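Local coordinates for protein CRS2 (Zea mays, PDB 1RYB) that facilitates the splicing of group IIB introns in chloroplasts as a complex with CAF1 or CAF2, belonging to the peptidyl-tRNA hydrolase family but lacking hydrolase activity, at residues G65-V70 and T188-G193; T16-A21 and L99-L104; E40-I45 and V74-S79; T55-S60 and G89-Y94; E49-N54 and V70-V75. All blocks are in the same frame, centred on the assembly; numbering follows the deposited sequence. Where two conformers were deposited one is given.

Contact 1: residues G65-V70 and T188-G193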
# COMPACT_ATOMS: atom_id res chain seq x y z
N GLY A 65 -6.84 -13.70 -5.89
CA GLY A 65 -6.08 -14.91 -5.78
C GLY A 65 -6.02 -15.34 -4.30
O GLY A 65 -6.95 -15.18 -3.54
N SER A 66 -4.97 -15.96 -3.95
CA SER A 66 -4.78 -16.35 -2.56
C SER A 66 -3.30 -16.33 -2.15
O SER A 66 -2.37 -16.31 -2.98
CB SER A 66 -5.40 -17.69 -2.24
OG SER A 66 -4.89 -18.59 -3.17
N ILE A 67 -3.14 -16.26 -0.83
CA ILE A 67 -1.83 -16.35 -0.16
C ILE A 67 -1.98 -17.59 0.73
O ILE A 67 -2.90 -17.61 1.62
CB ILE A 67 -1.47 -15.11 0.70
CG1 ILE A 67 -1.26 -13.89 -0.23
CG2 ILE A 67 -0.21 -15.38 1.57
CD1 ILE A 67 -0.65 -12.71 0.52
N GLY A 68 -1.27 -18.71 0.40
CA GLY A 68 -1.56 -19.87 1.18
C GLY A 68 -3.03 -20.21 0.88
O GLY A 68 -3.45 -20.15 -0.29
N GLU A 69 -3.81 -20.56 1.90
CA GLU A 69 -5.22 -20.89 1.80
C GLU A 69 -6.10 -19.68 1.97
O GLU A 69 -7.32 -19.80 2.00
CB GLU A 69 -5.64 -21.98 2.84
CG GLU A 69 -4.80 -23.29 2.67
CD GLU A 69 -4.79 -24.23 3.89
OE1 GLU A 69 -5.59 -24.15 4.82
OE2 GLU A 69 -3.88 -25.19 3.78
N VAL A 70 -5.48 -18.50 2.11
CA VAL A 70 -6.30 -17.32 2.36
C VAL A 70 -6.59 -16.60 1.04
O VAL A 70 -5.70 -16.22 0.31
CB VAL A 70 -5.54 -16.29 3.31
CG1 VAL A 70 -6.45 -15.12 3.75
CG2 VAL A 70 -5.00 -17.04 4.53
N THR A 188 3.38 -13.24 5.75
CA THR A 188 3.32 -13.64 7.18
C THR A 188 2.17 -12.99 7.91
O THR A 188 1.42 -13.65 8.63
CB THR A 188 4.64 -13.32 7.92
OG1 THR A 188 5.67 -14.07 7.28
CG2 THR A 188 4.50 -13.74 9.43
N LEU A 189 2.00 -11.69 7.73
CA LEU A 189 0.85 -11.07 8.36
C LEU A 189 -0.43 -11.74 7.97
O LEU A 189 -1.30 -11.96 8.79
CB LEU A 189 0.80 -9.55 7.99
CG LEU A 189 -0.50 -8.84 8.36
CD1 LEU A 189 -0.55 -8.62 9.86
CD2 LEU A 189 -0.55 -7.51 7.63
N VAL A 190 -0.64 -11.94 6.68
CA VAL A 190 -1.87 -12.56 6.18
C VAL A 190 -2.07 -13.98 6.67
O VAL A 190 -3.15 -14.31 7.12
CB VAL A 190 -1.84 -12.53 4.68
CG1 VAL A 190 -3.01 -13.36 4.11
CG2 VAL A 190 -1.89 -11.04 4.25
N LEU A 191 -1.02 -14.82 6.65
CA LEU A 191 -1.15 -16.21 7.17
C LEU A 191 -1.30 -16.41 8.70
O LEU A 191 -1.98 -17.33 9.19
CB LEU A 191 -0.01 -17.08 6.62
CG LEU A 191 0.04 -17.08 5.12
CD1 LEU A 191 1.25 -17.83 4.58
CD2 LEU A 191 -1.25 -17.72 4.61
N LYS A 192 -0.63 -15.59 9.49
CA LYS A 192 -0.61 -15.76 10.93
C LYS A 192 -1.94 -15.71 11.62
O LYS A 192 -2.07 -16.26 12.73
CB LYS A 192 0.46 -14.96 11.68
CG LYS A 192 0.18 -13.46 11.76
CD LYS A 192 1.15 -12.65 12.66
CE LYS A 192 0.73 -11.18 12.77
NZ LYS A 192 -0.56 -11.01 13.50
N GLY A 193 -2.88 -15.04 10.99
CA GLY A 193 -4.24 -14.94 11.51
C GLY A 193 -4.21 -14.21 12.82
O GLY A 193 -3.45 -13.26 12.90
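Leu191 and Val190, late in helix 169-192, pack on Ile67 and Val70 at the closed end of a beta hairpin. The hairpin joins the antiparallel strands 60-67 and 70-77 through a type II' turn from Ile67 to Val70. Two backbone bonds close it, Ile67 N to Val70 O and Val70 N to Ile67 O. The surfaces interlock as bumps in hollows. Val190 CG1 is one bump. It enters the hollow between the two hairpin side chains, 4.1 Å from Ile67 CB and 3.9 Å from Val70 CG1. The second fit runs the other way. Ile67 CG2 is set in the fork of Leu191, 3.9 Å from Leu191 CG and 4.1 Å from Leu191 CD1. Val70 divides its branches between the two helix residues. Its CG1 stands anti to the backbone N (chi1 -172°) and meets Val190. Its CG2 lies 3.8 Å from Leu191 CD2. Leu191 CD2 lies over the turn, 4.1 Å from Gly68 CA. A beta carbon on Gly68 would probably collide with that methyl. The positive phi of 63° also favours glycine at this place. Trp18 of strand 18-22 touches both Val70 and Val190, and Ile20 touches Ile67. Val190 and Ile67 are buried, while Val70 is partly exposed and Leu191 lies at the exposed border. There, Leu191 CD2 rests 3.4 Å from Ile67 O, the oxygen that accepts Val70 N.

Contact 2: residues T16-A21 and L99-L104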
# COMPACT_ATOMS: atom_id res chain seq x y z
N THR A 16 -11.87 -15.91 5.82
CA THR A 16 -12.19 -14.53 5.61
C THR A 16 -11.11 -13.88 4.72
O THR A 16 -9.91 -14.03 4.97
CB THR A 16 -12.31 -13.86 6.98
OG1 THR A 16 -13.20 -14.63 7.78
CG2 THR A 16 -12.86 -12.46 6.82
N PRO A 17 -11.52 -13.21 3.63
CA PRO A 17 -10.51 -12.65 2.69
C PRO A 17 -9.81 -11.43 3.21
O PRO A 17 -10.24 -10.83 4.20
CB PRO A 17 -11.23 -12.27 1.40
CG PRO A 17 -12.72 -12.25 1.74
CD PRO A 17 -12.89 -12.91 3.14
N TRP A 18 -8.72 -11.09 2.52
CA TRP A 18 -7.97 -9.85 2.73
C TRP A 18 -8.04 -8.99 1.50
O TRP A 18 -8.15 -9.49 0.37
CB TRP A 18 -6.46 -10.08 3.01
CG TRP A 18 -6.19 -10.57 4.41
CD1 TRP A 18 -6.58 -11.80 4.94
CD2 TRP A 18 -5.45 -9.89 5.45
NE1 TRP A 18 -6.15 -11.90 6.23
CE2 TRP A 18 -5.47 -10.73 6.58
CE3 TRP A 18 -4.84 -8.63 5.54
CZ2 TRP A 18 -4.75 -10.39 7.73
CZ3 TRP A 18 -4.24 -8.26 6.77
CH2 TRP A 18 -4.21 -9.13 7.83
N LEU A 19 -7.93 -7.69 1.72
CA LEU A 19 -7.86 -6.77 0.61
C LEU A 19 -6.55 -6.07 0.81
O LEU A 19 -6.38 -5.42 1.81
CB LEU A 19 -9.07 -5.82 0.64
CG LEU A 19 -9.19 -4.83 -0.55
CD1 LEU A 19 -10.52 -4.06 -0.30
CD2 LEU A 19 -8.06 -3.79 -0.43
N ILE A 20 -5.61 -6.25 -0.12
CA ILE A 20 -4.31 -5.70 -0.01
C ILE A 20 -4.22 -4.57 -0.99
O ILE A 20 -4.15 -4.80 -2.26
CB ILE A 20 -3.25 -6.82 -0.29
CG1 ILE A 20 -3.35 -7.97 0.79
CG2 ILE A 20 -1.82 -6.20 -0.28
CD1 ILE A 20 -2.59 -9.19 0.41
N ALA A 21 -4.18 -3.33 -0.46
CA ALA A 21 -4.22 -2.17 -1.38
C ALA A 21 -2.97 -1.33 -1.30
O ALA A 21 -2.54 -1.01 -0.23
CB ALA A 21 -5.45 -1.28 -1.02
N LEU A 99 -12.65 -4.90 8.35
CA LEU A 99 -11.67 -3.85 8.64
C LEU A 99 -10.26 -4.39 8.89
O LEU A 99 -9.30 -3.93 8.36
CB LEU A 99 -12.10 -3.04 9.85
CG LEU A 99 -11.25 -1.80 10.05
CD1 LEU A 99 -11.52 -0.85 8.94
CD2 LEU A 99 -11.65 -1.09 11.34
N ARG A 100 -10.17 -5.35 9.75
CA ARG A 100 -8.92 -5.88 10.20
C ARG A 100 -8.13 -6.55 9.12
O ARG A 100 -6.94 -6.83 9.38
CB ARG A 100 -9.10 -6.86 11.37
CG ARG A 100 -9.87 -8.13 10.97
CD ARG A 100 -10.16 -9.09 12.16
NE ARG A 100 -10.93 -10.29 11.80
CZ ARG A 100 -12.25 -10.28 11.52
NH1 ARG A 100 -12.97 -11.39 11.19
NH2 ARG A 100 -12.86 -9.10 11.55
N HIS A 101 -8.79 -6.79 7.97
CA HIS A 101 -8.13 -7.47 6.83
C HIS A 101 -7.96 -6.56 5.63
O HIS A 101 -7.70 -7.02 4.51
CB HIS A 101 -8.92 -8.72 6.41
CG HIS A 101 -8.76 -9.83 7.35
ND1 HIS A 101 -9.39 -11.04 7.12
CD2 HIS A 101 -8.04 -9.93 8.54
CE1 HIS A 101 -9.06 -11.85 8.17
NE2 HIS A 101 -8.24 -11.18 9.03
N ILE A 102 -8.14 -5.26 5.87
CA ILE A 102 -7.93 -4.28 4.83
C ILE A 102 -6.54 -3.75 5.06
O ILE A 102 -6.33 -2.94 5.98
CB ILE A 102 -8.91 -3.12 4.94
CG1 ILE A 102 -10.38 -3.66 4.81
CG2 ILE A 102 -8.61 -2.10 3.83
CD1 ILE A 102 -11.41 -2.57 5.02
N LEU A 103 -5.56 -4.22 4.21
CA LEU A 103 -4.17 -3.84 4.40
C LEU A 103 -3.84 -2.72 3.46
O LEU A 103 -3.88 -2.89 2.24
CB LEU A 103 -3.25 -5.05 4.17
CG LEU A 103 -1.74 -4.81 4.13
CD1 LEU A 103 -1.26 -4.30 5.51
CD2 LEU A 103 -1.10 -6.19 3.91
N LEU A 104 -3.38 -1.58 4.07
CA LEU A 104 -2.94 -0.46 3.24
C LEU A 104 -1.44 -0.41 3.18
O LEU A 104 -0.77 -0.47 4.19
CB LEU A 104 -3.43 0.95 3.73
CG LEU A 104 -4.74 1.38 3.12
CD1 LEU A 104 -4.57 1.82 1.68
CD2 LEU A 104 -5.82 0.28 3.27
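His101 O is approached by two groups of the neighbouring strand. Leu19 N donates to it at 2.9 Å, and Trp18 CA makes a C-H contact at 3.4 Å. The pairing then runs on as a parallel sheet. Leu103 N donates to Leu19 O at 2.8 Å, and Ala21 N donates to Leu103 O at 2.8 Å. Strands 18-22 and 102-108 are adjacent in the sheet of this alpha/beta fold. At the start of strand 18-22, Trp18 stacks face to face on His101. The five-membered ring of Trp18 and the imidazole have centroids 3.7 Å apart and planes only 12° apart. Trp18 NE1 lies over the centre of the imidazole, and His101 CB also sits over the Trp18 five-membered ring. His101 CG is anti to its carbonyl carbon (chi1 -74°) and lies 3.5 Å from Trp18 CE2. At the imidazole edge, ND1 donates to Pro17 O at 3.0 Å, from 50° above the carbonyl plane. Val190 packs on the Trp18 face opposite His101, while Val70 and Leu189 touch the ring at its rim. An alanine in place of Trp18 would probably leave the His101 ring without its stacking partner and open a gap beside Val190 and Leu189. With ND1 engaged as a donor and one face covered, the imidazole is probably held against rotation, and its proton is likely to be kept on ND1.

Contact 3: residues E40-I45 and V74-S79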
# COMPACT_ATOMS: atom_id res chain seq x y z
N GLU A 40 4.21 -0.26 -6.30
CA GLU A 40 5.31 -1.20 -6.55
C GLU A 40 5.22 -2.40 -5.67
O GLU A 40 5.50 -3.52 -6.06
CB GLU A 40 6.68 -0.49 -6.31
CG GLU A 40 6.96 0.66 -7.36
CD GLU A 40 8.40 1.13 -7.25
OE1 GLU A 40 8.72 2.28 -7.13
OE2 GLU A 40 9.24 0.17 -7.08
N MET A 41 4.91 -2.18 -4.37
CA MET A 41 4.84 -3.30 -3.42
C MET A 41 3.74 -4.27 -3.80
O MET A 41 3.94 -5.48 -3.78
CB MET A 41 4.62 -2.82 -1.96
CG MET A 41 4.68 -3.94 -0.92
SD MET A 41 6.34 -4.62 -0.73
CE MET A 41 7.14 -3.31 0.25
N VAL A 42 2.54 -3.74 -4.04
CA VAL A 42 1.48 -4.63 -4.46
C VAL A 42 1.80 -5.34 -5.81
O VAL A 42 1.45 -6.50 -6.01
CB VAL A 42 0.05 -4.04 -4.38
CG1 VAL A 42 -0.22 -3.59 -2.95
CG2 VAL A 42 -0.18 -2.92 -5.35
N ASP A 43 2.47 -4.68 -6.71
CA ASP A 43 2.84 -5.35 -7.94
C ASP A 43 3.72 -6.51 -7.65
O ASP A 43 3.62 -7.53 -8.27
CB ASP A 43 3.60 -4.44 -8.92
CG ASP A 43 2.66 -3.47 -9.64
OD1 ASP A 43 1.48 -3.69 -9.83
OD2 ASP A 43 3.27 -2.39 -10.08
N ARG A 44 4.58 -6.33 -6.71
CA ARG A 44 5.53 -7.36 -6.34
C ARG A 44 4.83 -8.47 -5.62
O ARG A 44 5.10 -9.65 -5.83
CB ARG A 44 6.68 -6.75 -5.54
CG ARG A 44 7.66 -7.79 -5.04
CD ARG A 44 8.46 -8.51 -6.14
NE ARG A 44 9.33 -9.53 -5.51
CZ ARG A 44 9.02 -10.82 -5.24
NH1 ARG A 44 7.87 -11.40 -5.61
NH2 ARG A 44 9.91 -11.55 -4.60
N ILE A 45 3.87 -8.14 -4.76
CA ILE A 45 3.12 -9.21 -4.07
C ILE A 45 2.32 -10.01 -5.10
O ILE A 45 2.30 -11.27 -5.11
CB ILE A 45 2.20 -8.63 -3.00
CG1 ILE A 45 3.11 -8.08 -1.87
CG2 ILE A 45 1.17 -9.66 -2.46
CD1 ILE A 45 2.35 -7.11 -0.97
N VAL A 74 -5.83 -8.07 -4.51
CA VAL A 74 -4.74 -7.11 -4.55
C VAL A 74 -5.20 -5.96 -5.37
O VAL A 74 -5.68 -6.18 -6.41
CB VAL A 74 -3.38 -7.69 -5.02
CG1 VAL A 74 -2.84 -8.70 -4.02
CG2 VAL A 74 -3.50 -8.29 -6.37
N VAL A 75 -5.09 -4.73 -4.87
CA VAL A 75 -5.75 -3.60 -5.52
C VAL A 75 -4.84 -2.36 -5.66
O VAL A 75 -4.11 -2.05 -4.75
CB VAL A 75 -6.86 -3.17 -4.54
CG1 VAL A 75 -7.60 -1.91 -5.00
CG2 VAL A 75 -7.82 -4.27 -4.21
N LYS A 76 -4.95 -1.69 -6.81
CA LYS A 76 -4.29 -0.41 -7.12
C LYS A 76 -5.41 0.52 -7.55
O LYS A 76 -5.94 0.42 -8.69
CB LYS A 76 -3.28 -0.52 -8.26
CG LYS A 76 -2.07 -1.41 -7.82
CD LYS A 76 -0.84 -1.25 -8.73
CE LYS A 76 -1.09 -1.84 -10.10
NZ LYS A 76 0.07 -1.79 -11.03
N PRO A 77 -5.85 1.39 -6.66
CA PRO A 77 -6.87 2.33 -7.04
C PRO A 77 -6.33 3.24 -8.14
O PRO A 77 -5.14 3.62 -8.17
CB PRO A 77 -7.11 3.20 -5.79
CG PRO A 77 -6.57 2.36 -4.63
CD PRO A 77 -5.46 1.54 -5.27
N GLN A 78 -7.19 3.50 -9.10
CA GLN A 78 -6.87 4.37 -10.20
C GLN A 78 -7.73 5.65 -10.13
O GLN A 78 -8.23 6.12 -11.13
CB GLN A 78 -7.14 3.66 -11.55
CG GLN A 78 -6.45 2.28 -11.59
CD GLN A 78 -4.95 2.37 -11.60
OE1 GLN A 78 -4.25 1.62 -10.84
NE2 GLN A 78 -4.43 3.22 -12.49
N SER A 79 -7.87 6.16 -8.92
CA SER A 79 -8.74 7.30 -8.66
C SER A 79 -7.99 8.62 -8.44
O SER A 79 -8.57 9.67 -8.27
CB SER A 79 -9.35 6.92 -7.32
OG SER A 79 -8.30 6.58 -6.39
O HOH W 1 1.94 0.42 -11.19
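Asp43 and Lys76 make the polar part of the contact, a salt bridge. Lys76 NZ donates to Asp43 OD1 at 2.7 Å and uses the syn lone pair of that oxygen. The two side chains cross at about a right angle. The lysine chain is bent at chi3 (-69°), which brings CE to 3.2 Å from Asp43 OD1. A water adds a second link. It accepts from Lys76 NZ at 2.9 Å and gives a weak bond of 3.3 Å to Asp43 OD2. Helix 37-48 lies on the sheet as one layer of the alpha/beta fold, the axes of helix 40-45 and strand 74-77 approaching to 8.7 Å at 150°. The apolar part is made by Val42 and the aliphatic stem of Lys76, which lie alongside and run in opposing senses. Val42 CG2 is tight against Lys76 CG at 3.5 Å and lies 3.8 Å from Lys76 CD. Further along, Ile45 CG2 lies a looser 4.4 Å from Val74 CG1. An alanine in place of Lys76 would probably leave Asp43 without its positive mate and open a gap beside Val42 CG2. Glu40 and Arg44 of this helix bridge instead to Arg172 and Glu180 of helix 169-192.

Contact 4: residues T55-S60 and G89-Y94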
# COMPACT_ATOMS: atom_id res chain seq x y z
N THR A 55 -8.53 -6.90 -13.39
CA THR A 55 -9.94 -6.67 -13.24
C THR A 55 -10.12 -5.23 -12.99
O THR A 55 -9.39 -4.64 -12.19
CB THR A 55 -10.48 -7.46 -12.06
OG1 THR A 55 -10.35 -8.81 -12.42
CG2 THR A 55 -11.95 -7.13 -11.89
N ILE A 56 -11.06 -4.62 -13.74
CA ILE A 56 -11.41 -3.23 -13.57
C ILE A 56 -12.69 -3.15 -12.76
O ILE A 56 -13.70 -3.67 -13.20
CB ILE A 56 -11.58 -2.52 -14.92
CG1 ILE A 56 -10.13 -2.29 -15.49
CG2 ILE A 56 -12.31 -1.17 -14.65
CD1 ILE A 56 -10.05 -1.69 -16.90
N GLN A 57 -12.67 -2.50 -11.58
CA GLN A 57 -13.85 -2.44 -10.74
C GLN A 57 -13.66 -1.37 -9.70
O GLN A 57 -12.53 -1.18 -9.22
CB GLN A 57 -13.99 -3.81 -10.02
CG GLN A 57 -15.29 -4.01 -9.16
CD GLN A 57 -15.30 -5.27 -8.31
OE1 GLN A 57 -14.40 -6.11 -8.36
NE2 GLN A 57 -16.37 -5.45 -7.57
N SER A 58 -14.73 -0.66 -9.38
CA SER A 58 -14.68 0.35 -8.29
C SER A 58 -13.45 1.30 -8.35
O SER A 58 -12.68 1.44 -7.37
CB SER A 58 -14.65 -0.36 -6.92
OG SER A 58 -14.84 0.61 -5.88
N LYS A 59 -13.24 1.91 -9.51
CA LYS A 59 -12.14 2.88 -9.76
C LYS A 59 -10.80 2.28 -9.53
O LYS A 59 -9.88 3.03 -9.28
CB LYS A 59 -12.26 4.00 -8.73
CG LYS A 59 -13.60 4.76 -8.76
CD LYS A 59 -13.62 5.94 -7.77
CE LYS A 59 -14.59 7.03 -8.17
NZ LYS A 59 -15.96 6.48 -8.23
N SER A 60 -10.64 0.95 -9.71
CA SER A 60 -9.36 0.33 -9.45
C SER A 60 -9.00 -0.69 -10.49
O SER A 60 -9.85 -1.14 -11.24
CB SER A 60 -9.48 -0.48 -8.14
OG SER A 60 -9.84 0.41 -7.06
N GLY A 89 -13.23 1.62 -0.20
CA GLY A 89 -14.44 1.33 0.60
C GLY A 89 -15.39 0.39 -0.09
O GLY A 89 -15.82 -0.59 0.47
N PRO A 90 -15.79 0.74 -1.33
CA PRO A 90 -16.72 -0.08 -2.03
C PRO A 90 -16.23 -1.48 -2.28
O PRO A 90 -17.05 -2.41 -2.33
CB PRO A 90 -17.13 0.65 -3.32
CG PRO A 90 -16.94 2.12 -2.93
CD PRO A 90 -15.77 2.10 -1.96
N LEU A 91 -14.95 -1.63 -2.50
CA LEU A 91 -14.42 -2.98 -2.70
C LEU A 91 -14.54 -3.85 -1.41
O LEU A 91 -14.82 -5.06 -1.44
CB LEU A 91 -12.92 -2.91 -3.13
CG LEU A 91 -12.76 -2.49 -4.61
CD1 LEU A 91 -11.25 -2.16 -4.99
CD2 LEU A 91 -13.43 -3.56 -5.56
N ALA A 92 -14.21 -3.26 -0.27
CA ALA A 92 -14.27 -4.01 0.97
C ALA A 92 -15.71 -4.49 1.21
O ALA A 92 -15.98 -5.57 1.79
CB ALA A 92 -13.84 -3.11 2.14
N ALA A 93 -16.65 -3.62 0.79
CA ALA A 93 -18.08 -3.91 0.97
C ALA A 93 -18.49 -5.03 0.04
O ALA A 93 -18.98 -6.05 0.47
CB ALA A 93 -19.00 -2.64 0.86
N TYR A 94 -18.11 -4.89 -1.22
CA TYR A 94 -18.42 -5.90 -2.20
C TYR A 94 -17.93 -7.26 -1.83
O TYR A 94 -18.65 -8.26 -1.97
CB TYR A 94 -17.90 -5.49 -3.61
CG TYR A 94 -18.32 -6.37 -4.79
CD1 TYR A 94 -19.32 -5.97 -5.67
CD2 TYR A 94 -17.69 -7.59 -5.00
CE1 TYR A 94 -19.69 -6.80 -6.73
CE2 TYR A 94 -18.02 -8.39 -6.08
CZ TYR A 94 -19.06 -8.00 -6.93
OH TYR A 94 -19.39 -8.80 -8.00
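Gln57 extends from the end of strand 55-57 toward Leu91 and Tyr94 of helix 84-94. Its CB points to the helix. CG lies anti to the backbone N (chi1 -175°) and passes 4.1 Å from Leu91 CD2. CD comes closer to the same methyl, at 3.7 Å. OE1 also skirts Leu91 CD2, but its polar partner is the hydroxyl of Tyr95, to which it is hydrogen-bonded. NE2 ends the chain 3.3 Å above the plane of the Tyr94 ring, over its centre. The amide plane is turned 84° from the ring plane. The amide therefore stands nearly upright on the ring. Leu91 fills the space beside this side chain. In the Ser58 conformer given, Leu91 CG lies 3.7 Å from Ser58 CB. Leu91 CD1 lies 3.6 Å from Ser60 OG. Ser60 OG donates to Ser58 O at 3.0 Å, within the type I' turn that runs from Gln57 to Ser60. That turn joins strands 55-57 and 60-67 as a hairpin at the edge of the sheet. Helix 84-94 packs across the hairpin on this side, and Leu91 reaches further in to Leu62 of strand 60-67 and Val75 of strand 70-77.

Contact 5: residues E49-N54 and V70-V75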
# COMPACT_ATOMS: atom_id res chain seq x y z
N GLU A 49 2.54 -14.05 -5.82
CA GLU A 49 1.52 -15.01 -5.53
C GLU A 49 0.74 -15.48 -6.76
O GLU A 49 -0.35 -16.08 -6.65
CB GLU A 49 0.48 -14.49 -4.49
CG GLU A 49 1.05 -13.87 -3.19
CD GLU A 49 1.80 -14.88 -2.33
OE1 GLU A 49 2.75 -14.59 -1.63
OE2 GLU A 49 1.42 -16.10 -2.56
N GLY A 50 1.24 -15.14 -7.96
CA GLY A 50 0.64 -15.56 -9.21
C GLY A 50 -0.69 -14.96 -9.45
O GLY A 50 -1.63 -15.63 -9.95
N ILE A 51 -0.76 -13.64 -9.16
CA ILE A 51 -2.03 -12.96 -9.36
C ILE A 51 -1.91 -11.95 -10.49
O ILE A 51 -0.97 -11.18 -10.56
CB ILE A 51 -2.61 -12.29 -8.08
CG1 ILE A 51 -2.84 -13.30 -6.98
CG2 ILE A 51 -3.91 -11.62 -8.41
CD1 ILE A 51 -2.97 -12.60 -5.59
N THR A 52 -2.85 -11.96 -11.41
CA THR A 52 -2.77 -10.99 -12.48
C THR A 52 -3.77 -9.81 -12.19
O THR A 52 -4.97 -10.06 -11.84
CB THR A 52 -2.89 -11.70 -13.87
OG1 THR A 52 -3.12 -13.11 -13.67
CG2 THR A 52 -1.57 -11.56 -14.65
N MET A 53 -3.26 -8.55 -12.17
CA MET A 53 -4.11 -7.45 -11.78
C MET A 53 -4.91 -6.85 -12.99
O MET A 53 -4.74 -5.71 -13.38
CB MET A 53 -3.40 -6.46 -10.84
CG MET A 53 -3.27 -6.95 -9.34
SD MET A 53 -2.85 -5.48 -8.41
CE MET A 53 -1.07 -5.55 -8.57
N ASN A 54 -5.81 -7.65 -13.57
CA ASN A 54 -6.52 -7.20 -14.73
C ASN A 54 -8.04 -7.08 -14.60
O ASN A 54 -8.75 -7.06 -15.61
CB ASN A 54 -6.09 -8.04 -15.93
CG ASN A 54 -6.60 -9.48 -15.84
OD1 ASN A 54 -7.09 -9.98 -14.76
ND2 ASN A 54 -6.59 -10.13 -17.02
N VAL A 70 -5.48 -18.50 2.11
CA VAL A 70 -6.30 -17.32 2.36
C VAL A 70 -6.59 -16.60 1.04
O VAL A 70 -5.70 -16.22 0.31
CB VAL A 70 -5.54 -16.29 3.31
CG1 VAL A 70 -6.45 -15.12 3.75
CG2 VAL A 70 -5.00 -17.04 4.53
N PRO A 71 -7.82 -16.39 0.79
CA PRO A 71 -8.24 -15.63 -0.42
C PRO A 71 -7.89 -14.15 -0.20
O PRO A 71 -8.12 -13.57 0.88
CB PRO A 71 -9.75 -15.78 -0.46
CG PRO A 71 -10.14 -16.76 0.64
CD PRO A 71 -8.96 -16.97 1.57
N VAL A 72 -7.38 -13.52 -1.23
CA VAL A 72 -7.09 -12.10 -1.09
C VAL A 72 -7.46 -11.40 -2.39
O VAL A 72 -7.51 -12.00 -3.50
CB VAL A 72 -5.55 -11.89 -0.88
CG1 VAL A 72 -4.98 -12.70 0.29
CG2 VAL A 72 -4.69 -12.22 -2.14
N LEU A 73 -7.62 -10.10 -2.27
CA LEU A 73 -7.65 -9.29 -3.49
C LEU A 73 -6.52 -8.30 -3.41
O LEU A 73 -6.17 -7.89 -2.33
CB LEU A 73 -8.99 -8.69 -3.84
CG LEU A 73 -9.66 -7.84 -2.82
CD1 LEU A 73 -10.51 -6.83 -3.58
CD2 LEU A 73 -10.64 -8.67 -1.99
N VAL A 74 -5.83 -8.07 -4.51
CA VAL A 74 -4.74 -7.11 -4.55
C VAL A 74 -5.20 -5.96 -5.37
O VAL A 74 -5.68 -6.18 -6.41
CB VAL A 74 -3.38 -7.69 -5.02
CG1 VAL A 74 -2.84 -8.70 -4.02
CG2 VAL A 74 -3.50 -8.29 -6.37
N VAL A 75 -5.09 -4.73 -4.87
CA VAL A 75 -5.75 -3.60 -5.52
C VAL A 75 -4.84 -2.36 -5.66
O VAL A 75 -4.11 -2.05 -4.75
CB VAL A 75 -6.86 -3.17 -4.54
CG1 VAL A 75 -7.60 -1.91 -5.00
CG2 VAL A 75 -7.82 -4.27 -4.21
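Met53 and Ile51 press on Val74, and this is the tight part of the contact. Val74 was modelled in two conformers, so its distances hold for one of them. In that conformer Met53 CG is 3.3 Å from Val74 CG2, a value too short to be taken at face value. Met53 SD lies 3.5 Å from Val74 CG2 in the same conformer, and the two side chains cross at about a right angle. Val74 CG2 stands between its own backbone N and carbonyl carbon, the crowded position, and faces the loop. Ile51 approaches the same methyl tip to tip, with Ile51 CG2 3.9 Å from Val74 CG2. Ile51 CG1 is anti to the carbonyl carbon (chi1 -59°), which leaves CG2 anti to the backbone N. Ile51 CD1 reaches Val72 CG2, also at 3.9 Å. Ala46 of helix 37-48 adds to the packing on Met53 and Val74.

The other side of the loop is loose and open to solvent. Gly50, Thr52 and Asn54 are exposed, and the CB of Thr52 points away from the strand. In sequence, Ile51 and Met53, which face the strand, are interleaved with these three. On the strand, Leu73 and Val75 point away from the loop and touch Leu19 on the reverse face of the sheet. The loop starts at a Schellman motif that ends helix 37-48, with Gly50 as the C-prime residue. It continues through an inverse gamma turn centred on Met53. This is a helix-to-strand connection of an alpha/beta fold, laid on the sheet before strand 55-57 at its edge.

Overall arrangement
Strand 70-77 ties most contacts together. Contacts 3 and 5 share Val74 and Val75, their centres 9 Å apart, and Met53 CE comes within 3.4 Å of Asp43 OD1. Strand 18-22 of contact 2 adjoins it, with a probable hydrogen bond from Leu73 N to Trp18 O at 2.8 Å. Contacts 1, 3 and 5 lie on the sheet face of Ile20, and contact 4 on that of Leu19. Contact 1 meets contact 2 where Val70 CG1 is 3.5 Å from Trp18 CD1. Leu104 of contact 2 is about 9 Å, side chain to side chain, from Asp107 and about 11 Å from His35, the counterparts of hydrolase catalytic residues by similarity. Contacts 1 and 5 lie away from these.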